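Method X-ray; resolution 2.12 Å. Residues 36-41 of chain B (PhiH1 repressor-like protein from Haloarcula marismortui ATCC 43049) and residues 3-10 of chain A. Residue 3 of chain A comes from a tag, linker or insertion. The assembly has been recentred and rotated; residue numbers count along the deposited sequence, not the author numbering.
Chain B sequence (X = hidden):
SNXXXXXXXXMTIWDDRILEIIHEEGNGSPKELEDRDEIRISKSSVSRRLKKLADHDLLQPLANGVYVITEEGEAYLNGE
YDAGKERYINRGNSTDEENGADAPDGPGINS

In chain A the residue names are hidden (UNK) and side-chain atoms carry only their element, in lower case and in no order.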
# COMPACT_ATOMS: atom_id res chain seq x y z
N ARG B 36 -8.56 0.69 -14.64
CA ARG B 36 -9.17 0.44 -13.33
C ARG B 36 -9.38 1.75 -12.55
O ARG B 36 -8.57 2.68 -12.64
CB ARG B 36 -8.28 -0.51 -12.54
CG ARG B 36 -8.32 -1.92 -13.04
CD ARG B 36 -9.65 -2.52 -12.65
NE ARG B 36 -9.47 -3.87 -12.13
CZ ARG B 36 -9.94 -4.29 -10.95
NH1 ARG B 36 -9.74 -5.53 -10.55
NH2 ARG B 36 -10.64 -3.45 -10.19
N ASP B 37 -10.45 1.82 -11.76
CA ASP B 37 -10.71 3.04 -10.97
C ASP B 37 -9.62 3.21 -9.93
O ASP B 37 -9.25 4.33 -9.56
CB ASP B 37 -12.06 2.96 -10.27
CG ASP B 37 -13.22 3.32 -11.18
OD1 ASP B 37 -13.08 3.18 -12.42
OD2 ASP B 37 -14.28 3.75 -10.66
N GLU B 38 -9.11 2.07 -9.47
CA GLU B 38 -8.20 1.99 -8.35
C GLU B 38 -6.79 2.38 -8.74
O GLU B 38 -5.92 2.53 -7.86
CB GLU B 38 -8.19 0.57 -7.79
CG GLU B 38 -9.53 0.12 -7.28
CD GLU B 38 -10.30 -0.67 -8.32
OE1 GLU B 38 -9.98 -0.56 -9.52
OE2 GLU B 38 -11.22 -1.41 -7.92
N ILE B 39 -6.53 2.50 -10.04
CA ILE B 39 -5.21 2.91 -10.50
C ILE B 39 -5.27 4.38 -10.90
O ILE B 39 -5.99 4.74 -11.82
CB ILE B 39 -4.74 2.05 -11.67
CG1 ILE B 39 -4.69 0.56 -11.27
CG2 ILE B 39 -3.37 2.54 -12.19
CD1 ILE B 39 -3.92 0.26 -9.99
N ARG B 40 -4.53 5.23 -10.18
CA ARG B 40 -4.54 6.67 -10.46
C ARG B 40 -3.18 7.15 -11.00
O ARG B 40 -2.79 8.29 -10.80
CB ARG B 40 -4.89 7.44 -9.19
CG ARG B 40 -6.03 6.81 -8.36
CD ARG B 40 -7.37 6.98 -9.06
NE ARG B 40 -7.61 8.39 -9.35
CZ ARG B 40 -8.46 8.84 -10.27
NH1 ARG B 40 -9.16 8.00 -11.01
NH2 ARG B 40 -8.59 10.15 -10.45
N ILE B 41 -2.44 6.25 -11.64
CA ILE B 41 -1.23 6.65 -12.34
C ILE B 41 -1.40 6.32 -13.82
O ILE B 41 -2.31 5.56 -14.19
CB ILE B 41 0.05 5.99 -11.77
CG1 ILE B 41 -0.10 4.47 -11.72
CG2 ILE B 41 0.33 6.51 -10.36
CD1 ILE B 41 1.19 3.72 -11.40
N UNK A 3 -14.01 -4.83 -0.51
CA UNK A 3 -13.61 -4.31 -1.82
C UNK A 3 -12.23 -3.67 -1.74
O UNK A 3 -11.70 -3.39 -0.67
c UNK A 3 -14.63 -3.30 -2.36
N UNK A 4 -11.66 -3.44 -2.91
CA UNK A 4 -10.29 -2.97 -3.01
C UNK A 4 -10.12 -1.52 -2.55
O UNK A 4 -10.99 -0.69 -2.81
c UNK A 4 -6.24 -2.49 -6.57
c UNK A 4 -9.88 -3.07 -4.45
se UNK A 4 -7.90 -3.49 -6.34
c UNK A 4 -8.47 -2.67 -4.69
N UNK A 5 -9.02 -1.21 -1.87
CA UNK A 5 -8.77 0.17 -1.43
C UNK A 5 -8.71 1.14 -2.62
O UNK A 5 -8.23 0.80 -3.72
c UNK A 5 -7.50 0.27 -0.53
c UNK A 5 -7.42 -1.00 1.66
c UNK A 5 -7.83 0.25 0.94
c UNK A 5 -5.40 -1.39 3.02
n UNK A 5 -6.03 -0.85 1.99
n UNK A 5 -5.99 -2.19 3.90
n UNK A 5 -4.12 -1.12 3.14
N UNK A 6 -9.22 2.34 -2.41
CA UNK A 6 -9.23 3.38 -3.44
C UNK A 6 -8.32 4.52 -2.97
O UNK A 6 -8.76 5.45 -2.30
n UNK A 6 -9.79 5.36 -6.82
c UNK A 6 -10.85 4.94 -4.68
c UNK A 6 -10.69 3.85 -3.66
c UNK A 6 -10.48 4.48 -6.07
o UNK A 6 -10.80 3.36 -6.48
N UNK A 7 -7.03 4.44 -3.31
CA UNK A 7 -6.03 5.35 -2.75
C UNK A 7 -5.99 6.68 -3.48
O UNK A 7 -6.50 6.80 -4.58
o UNK A 7 -4.63 3.44 -2.15
c UNK A 7 -4.64 4.70 -2.79
N UNK A 8 -5.36 7.68 -2.87
CA UNK A 8 -5.18 8.98 -3.49
C UNK A 8 -3.78 9.13 -4.07
O UNK A 8 -2.82 8.48 -3.61
N UNK A 9 -3.65 10.00 -5.06
CA UNK A 9 -2.36 10.25 -5.73
C UNK A 9 -1.28 10.74 -4.76
O UNK A 9 -0.09 10.63 -5.04
o UNK A 9 -3.80 11.15 -7.47
c UNK A 9 -2.52 11.27 -6.85
N UNK A 10 -1.68 11.27 -3.61
CA UNK A 10 -0.72 11.81 -2.66
C UNK A 10 -0.16 10.75 -1.69
O UNK A 10 0.68 11.05 -0.84
c UNK A 10 -1.91 11.46 1.12
c UNK A 10 -2.81 11.76 0.09
c UNK A 10 -4.19 11.46 0.27
c UNK A 10 -2.68 12.38 -1.21
c UNK A 10 -4.69 10.86 1.44
c UNK A 10 -3.94 12.41 -1.75
c UNK A 10 -2.41 10.87 2.30
c UNK A 10 -3.79 10.56 2.43
c UNK A 10 -1.40 12.89 -1.84
n UNK A 10 -4.86 11.86 -0.86
O HOH W 1 -6.34 2.50 -5.06

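Position 3 of chain A carries a single side-chain carbon, a lone CB, and makes no contact with chain B; its CB stays 6.8 Å from OE2 of Glu38(B), the nearest atom. One carbon and nothing beyond it is alanine, Ala3(A), a residue of the expression tag.

Position 4 has three carbons and a selenium in an unbranched chain, the selenium lying between the second carbon and the last. Its CA-to-CB bond points toward chain B, and its terminal carbon lies 3.8 Å from CB of Glu38(B). The selenium identifies selenomethionine, the labelled form of methionine, Met4(A). All three chi angles are t, so the chain is fully extended and delivers its CE methyl to the aliphatic part of Glu38(B).

At position 5 three carbons lead to a nitrogen and then to a carbon bearing two more nitrogens, a guanidinium group. The CA-to-CB bond points away, and even CB is 7.1 Å from CG of Glu38(B), so the backbone makes the contact here: O of position 5 lies 3.9 Å from CG of Glu38(B). This is arginine, Arg5(A).

Position 6 shows three carbons, the third carrying one oxygen and one nitrogen. The terminal nitrogen lies 3.0 Å from the backbone O of Asp37(B) and 3.7 Å from CD of Arg40(B), and the terminal oxygen packs 3.5 Å from CA of Glu38(B). Such a planar end could be read as a carboxylate if the elements were unknown, but the nitrogen makes it an amide, and the length of the chain makes it glutamine, Gln6(A). Its CA-to-CB bond runs sideways, yet chi1 t and chi2 p bring the amide nearer to chain B, where NE2 donates a hydrogen bond to O of Asp37(B) at a nearly straight 168°.

Position 7 has one carbon followed by one oxygen, a short hydroxyl side chain whose CB is 5.7 Å from O of Glu38(B). Its backbone O approaches CG of Arg40(B) at 3.8 Å. It is serine, Ser7(A), whose hydroxyl is hydrogen-bonded elsewhere in the structure.

Position 8 has no side-chain atoms and is therefore Gly8(A). An ideal CB here would point away from chain B and come within 2.5 Å of a ring nitrogen of position 10.

Position 9 again has one carbon and one oxygen, the latter 4.2 Å from CB of Arg40(B). It is Ser9(A).

At position 10 one carbon leads into fused five- and six-membered rings holding eight carbons and one nitrogen, an indole. Trp10(A) is out of reach of the chain B stretch.

The contact centres on the type I turn from Arg36(B) to Ile39(B). Within it, the salt bridge between NH2 of Arg36(B) and OE1 of Glu38(B), 3.0 Å, pairs the acid inside its own chain. Gln6(A) supplies the one direct hydrogen bond across the stretches, to a turn carbonyl. A water adds a second polar link, donating to O of Arg5(A) and O of Glu38(B) and accepting from N of Ser7(A). Packing against Glu38(B) and Arg40(B) completes the 365 Å² buried.

Chain A (3-10) AMRQSGSW
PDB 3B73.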